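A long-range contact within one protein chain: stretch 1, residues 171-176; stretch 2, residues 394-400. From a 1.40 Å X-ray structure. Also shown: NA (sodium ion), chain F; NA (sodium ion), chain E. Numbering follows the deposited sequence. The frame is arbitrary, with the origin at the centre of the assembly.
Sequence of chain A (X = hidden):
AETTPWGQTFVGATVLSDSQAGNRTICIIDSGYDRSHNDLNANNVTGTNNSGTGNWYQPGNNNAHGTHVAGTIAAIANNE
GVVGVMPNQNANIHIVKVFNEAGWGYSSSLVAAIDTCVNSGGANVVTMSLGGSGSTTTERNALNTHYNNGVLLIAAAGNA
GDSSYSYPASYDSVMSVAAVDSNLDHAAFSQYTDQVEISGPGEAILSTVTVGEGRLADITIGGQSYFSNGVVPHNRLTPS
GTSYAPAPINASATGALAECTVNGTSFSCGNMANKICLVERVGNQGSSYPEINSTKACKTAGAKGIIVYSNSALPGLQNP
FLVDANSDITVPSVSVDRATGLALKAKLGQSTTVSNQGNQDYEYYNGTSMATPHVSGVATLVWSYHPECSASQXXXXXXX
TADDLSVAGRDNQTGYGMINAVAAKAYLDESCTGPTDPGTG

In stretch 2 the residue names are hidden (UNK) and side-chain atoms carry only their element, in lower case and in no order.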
ATOM      1  N   TYR A 171      10.630  18.182   4.207  1.00  9.70           N
ATOM      2  CA  TYR A 171      11.828  18.789   4.794  1.00  9.54           C
ATOM      3  C   TYR A 171      12.994  18.132   4.049  1.00 10.27           C
ATOM      4  O   TYR A 171      12.881  16.986   3.613  1.00 10.95           O
ATOM      5  CB  TYR A 171      11.948  18.461   6.286  1.00  9.28           C
ATOM      6  CG  TYR A 171      10.981  19.199   7.182  1.00  9.04           C
ATOM      7  CD1 TYR A 171      10.180  18.507   8.087  1.00  9.06           C
ATOM      8  CD2 TYR A 171      10.889  20.592   7.155  1.00  9.61           C
ATOM      9  CE1 TYR A 171       9.316  19.173   8.943  1.00  9.89           C
ATOM     10  CE2 TYR A 171      10.026  21.273   8.010  1.00 10.08           C
ATOM     11  CZ  TYR A 171       9.243  20.556   8.901  1.00  9.57           C
ATOM     12  OH  TYR A 171       8.391  21.217   9.753  1.00 10.68           O
ATOM     13  N   ASP A 172      14.111  18.834   3.910  1.00 11.12           N
ATOM     14  CA  ASP A 172      15.258  18.276   3.196  1.00 11.54           C
ATOM     15  C   ASP A 172      15.910  17.072   3.876  1.00 11.35           C
ATOM     16  O   ASP A 172      16.619  16.300   3.232  1.00 11.58           O
ATOM     17  CB  ASP A 172      16.319  19.356   2.968  1.00 14.63           C
ATOM     18  CG  ASP A 172      15.882  20.395   1.958  1.00 18.92           C
ATOM     19  OD1 ASP A 172      15.433  20.000   0.862  1.00 21.20           O
ATOM     20  OD2 ASP A 172      15.996  21.602   2.256  1.00 23.74           O
ATOM     21  N   SER A 173      15.667  16.912   5.172  1.00 10.01           N
ATOM     22  CA  SER A 173      16.251  15.813   5.938  1.00 10.22           C
ATOM     23  C   SER A 173      15.446  14.519   5.848  1.00 10.65           C
ATOM     24  O   SER A 173      15.838  13.500   6.424  1.00 10.55           O
ATOM     25  CB  SER A 173      16.354  16.217   7.408  1.00 10.94           C
ATOM     26  OG  SER A 173      15.063  16.474   7.941  1.00 11.65           O
ATOM     27  N   VAL A 174      14.336  14.564   5.122  1.00 10.11           N
ATOM     28  CA  VAL A 174      13.445  13.413   4.999  1.00 10.43           C
ATOM     29  C   VAL A 174      13.190  13.017   3.549  1.00  9.88           C
ATOM     30  O   VAL A 174      13.053  13.881   2.681  1.00 10.04           O
ATOM     31  CB  VAL A 174      12.078  13.735   5.658  1.00  9.29           C
ATOM     32  CG1 VAL A 174      11.169  12.519   5.630  1.00 10.11           C
ATOM     33  CG2 VAL A 174      12.291  14.230   7.082  1.00 10.65           C
ATOM     34  N   MET A 175      13.129  11.712   3.288  1.00  9.36           N
ATOM     35  CA  MET A 175      12.842  11.233   1.940  1.00  9.21           C
ATOM     36  C   MET A 175      11.333  11.288   1.722  1.00  9.75           C
ATOM     37  O   MET A 175      10.573  10.650   2.455  1.00 10.95           O
ATOM     38  CB  MET A 175      13.305   9.785   1.746  1.00 10.39           C
ATOM     39  CG  MET A 175      14.799   9.560   1.823  1.00 10.80           C
ATOM     40  SD  MET A 175      15.229   7.862   1.358  1.00 12.33           S
ATOM     41  CE  MET A 175      15.291   8.006  -0.427  1.00 13.32           C
ATOM     42  N   SER A 176      10.896  12.057   0.727  1.00  8.89           N
ATOM     43  CA  SER A 176       9.475  12.161   0.412  1.00  8.95           C
ATOM     44  C   SER A 176       9.139  11.056  -0.584  1.00  8.93           C
ATOM     45  O   SER A 176       9.691  11.012  -1.684  1.00  9.09           O
ATOM     46  CB  SER A 176       9.162  13.527  -0.196  1.00  9.47           C
ATOM     47  OG  SER A 176       7.798  13.605  -0.568  1.00  9.91           O
ATOM     48  N   UNK A 394      23.202   5.927   2.464  1.00 12.43           N
ATOM     49  CA  UNK A 394      22.197   4.953   2.052  1.00 12.84           C
ATOM     50  C   UNK A 394      21.134   5.666   1.212  1.00 11.81           C
ATOM     51  O   UNK A 394      20.683   5.149   0.188  1.00 12.02           O
ATOM     52  c   UNK A 394      22.550   3.439   4.023  1.00 13.80           C
ATOM     53  c   UNK A 394      20.357   3.423   2.834  1.00 12.18           C
ATOM     54  c   UNK A 394      21.528   4.289   3.277  1.00 11.71           C
ATOM     55  N   UNK A 395      20.742   6.861   1.653  1.00 12.14           N
ATOM     56  CA  UNK A 395      19.745   7.658   0.945  1.00 11.84           C
ATOM     57  C   UNK A 395      20.218   7.899  -0.489  1.00 12.37           C
ATOM     58  O   UNK A 395      19.461   7.727  -1.444  1.00 11.16           O
ATOM     59  n   UNK A 395      17.637  13.600   3.105  1.00 12.13           N
ATOM     60  c   UNK A 395      18.479   9.899   1.084  1.00 11.93           C
ATOM     61  n   UNK A 395      17.352  12.082   1.400  1.00 11.95           N
ATOM     62  n   UNK A 395      16.205  14.075   1.373  1.00 12.43           N
ATOM     63  c   UNK A 395      17.066  13.253   1.958  1.00 11.65           C
ATOM     64  c   UNK A 395      18.286  11.117   1.970  1.00 12.92           C
ATOM     65  c   UNK A 395      19.544   8.991   1.675  1.00 12.03           C
ATOM     66  N   UNK A 396      21.483   8.287  -0.631  1.00 12.20           N
ATOM     67  CA  UNK A 396      22.057   8.542  -1.947  1.00 13.14           C
ATOM     68  C   UNK A 396      22.051   7.275  -2.797  1.00 13.18           C
ATOM     69  O   UNK A 396      21.771   7.323  -3.996  1.00 14.08           O
ATOM     70  c   UNK A 396      23.481   9.069  -1.800  1.00 13.63           C
ATOM     71  N   UNK A 397      22.355   6.141  -2.174  1.00 12.76           N
ATOM     72  CA  UNK A 397      22.381   4.870  -2.883  1.00 12.75           C
ATOM     73  C   UNK A 397      21.001   4.532  -3.438  1.00 12.16           C
ATOM     74  O   UNK A 397      20.872   4.080  -4.575  1.00 12.92           O
ATOM     75  c   UNK A 397      22.858   3.762  -1.956  1.00 12.73           C
ATOM     76  N   UNK A 398      19.964   4.755  -2.637  1.00 11.77           N
ATOM     77  CA  UNK A 398      18.605   4.463  -3.076  1.00 11.80           C
ATOM     78  C   UNK A 398      18.217   5.336  -4.270  1.00 11.55           C
ATOM     79  O   UNK A 398      17.628   4.859  -5.238  1.00 12.08           O
ATOM     80  c   UNK A 398      17.830   3.816  -0.677  1.00 12.61           C
ATOM     81  c   UNK A 398      16.823   4.204   0.392  1.00 13.30           C
ATOM     82  c   UNK A 398      17.689   2.343  -1.035  1.00 13.28           C
ATOM     83  c   UNK A 398      17.618   4.681  -1.925  1.00 11.82           C
ATOM     84  N   UNK A 399      18.562   6.616  -4.201  1.00 12.80           N
ATOM     85  CA  UNK A 399      18.244   7.549  -5.275  1.00 13.25           C
ATOM     86  C   UNK A 399      19.038   7.259  -6.543  1.00 13.89           C
ATOM     87  O   UNK A 399      18.503   7.312  -7.651  1.00 13.69           O
ATOM     88  c   UNK A 399      17.558   9.451  -3.754  1.00 13.63           C
ATOM     89  n   UNK A 399      16.400   8.811  -3.689  1.00 10.99           N
ATOM     90  o   UNK A 399      17.844  10.388  -3.005  1.00 16.27           O
ATOM     91  c   UNK A 399      18.526   8.980  -4.817  1.00 13.03           C
ATOM     92  N   UNK A 400      20.317   6.945  -6.373  1.00 13.50           N
ATOM     93  CA  UNK A 400      21.187   6.666  -7.508  1.00 14.69           C
ATOM     94  C   UNK A 400      20.827   5.388  -8.256  1.00 15.23           C
ATOM     95  O   UNK A 400      21.146   5.251  -9.437  1.00 16.69           O
ATOM     96  c   UNK A 400      22.633   6.596  -7.042  1.00 14.27           C
TER
HETATM   97 NA    NA F 608      12.486  14.472  -0.172  1.00 17.15          NA
HETATM   98 NA    NA E 607      12.132  15.734   1.806  1.00  8.76          NA

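Position 394 carries three side-chain carbons, one bonded to CA and bearing the other two. Branching at the first carbon with no heteroatom identifies Val394. Its side chain makes no contact with stretch 1, so the assignment rests on shape alone.

Position 395 has seven side-chain atoms: three carbons in a row, a nitrogen, then a carbon carrying two further nitrogens. A chain ending in a planar group of three nitrogens about one carbon is a guanidinium, and the residue is Arg395. Its CA-to-CB bond points toward stretch 1, and chi1 to chi3 are all t, so the chain is fully extended. Both terminal nitrogens reach the same backbone oxygen: Arg395 NH2 to Asp172 O is 2.9 Å with an N-H...O angle of 145°, and Arg395 NH1 to Asp172 O is 2.9 Å at 143°. The acceptor lies near the guanidinium plane, at its edge, where two N-H groups can converge on it. Met175 N and Val174 C lie over one face. Val174 O is 3.4 Å from Arg395 NH1, but the angle is too poor for a hydrogen bond.

Positions 396 and 397 each show one side-chain carbon, which makes them Ala396 and Ala397. Neither touches stretch 1; at Ala396 the CA-to-CB bond points away from it.

Position 398 has four carbons, forked at the second, which distinguishes Leu398. Its CA-to-CB bond points toward stretch 1, and Leu398 CD1 lies 4.1 Å from Met175 SD, an apolar contact.

Position 399 has two carbons, the second carrying one oxygen and one nitrogen. This short amide is Asn399. Its CA-to-CB bond runs sideways, but the end of the side chain comes nearer, approaching Met175 CE.

Position 400, with a single side-chain carbon and no contact, is Ala400.

The backbone bonds Leu398 N to Val394 O (2.9 Å) and Asn399 N to Arg395 O (3.1 Å) follow the i to i+4 helical pattern, which brings 395, 398 and 399 to bear on stretch 1. There, a type I turn from Tyr171 to Val174 is closed by Val174 N to Tyr171 O at 3.2 Å. The chain E sodium also joins its ends, at 2.3 Å from Tyr171 O and 2.2 Å from Val174 O. The intervening Asp172 O accepts both guanidinium hydrogen bonds, while Met175 extends alongside Arg395 to the next helical turn. Polar anchoring and apolar packing together bury 264 Å².

Stretch 2 394-400: VRAALNA
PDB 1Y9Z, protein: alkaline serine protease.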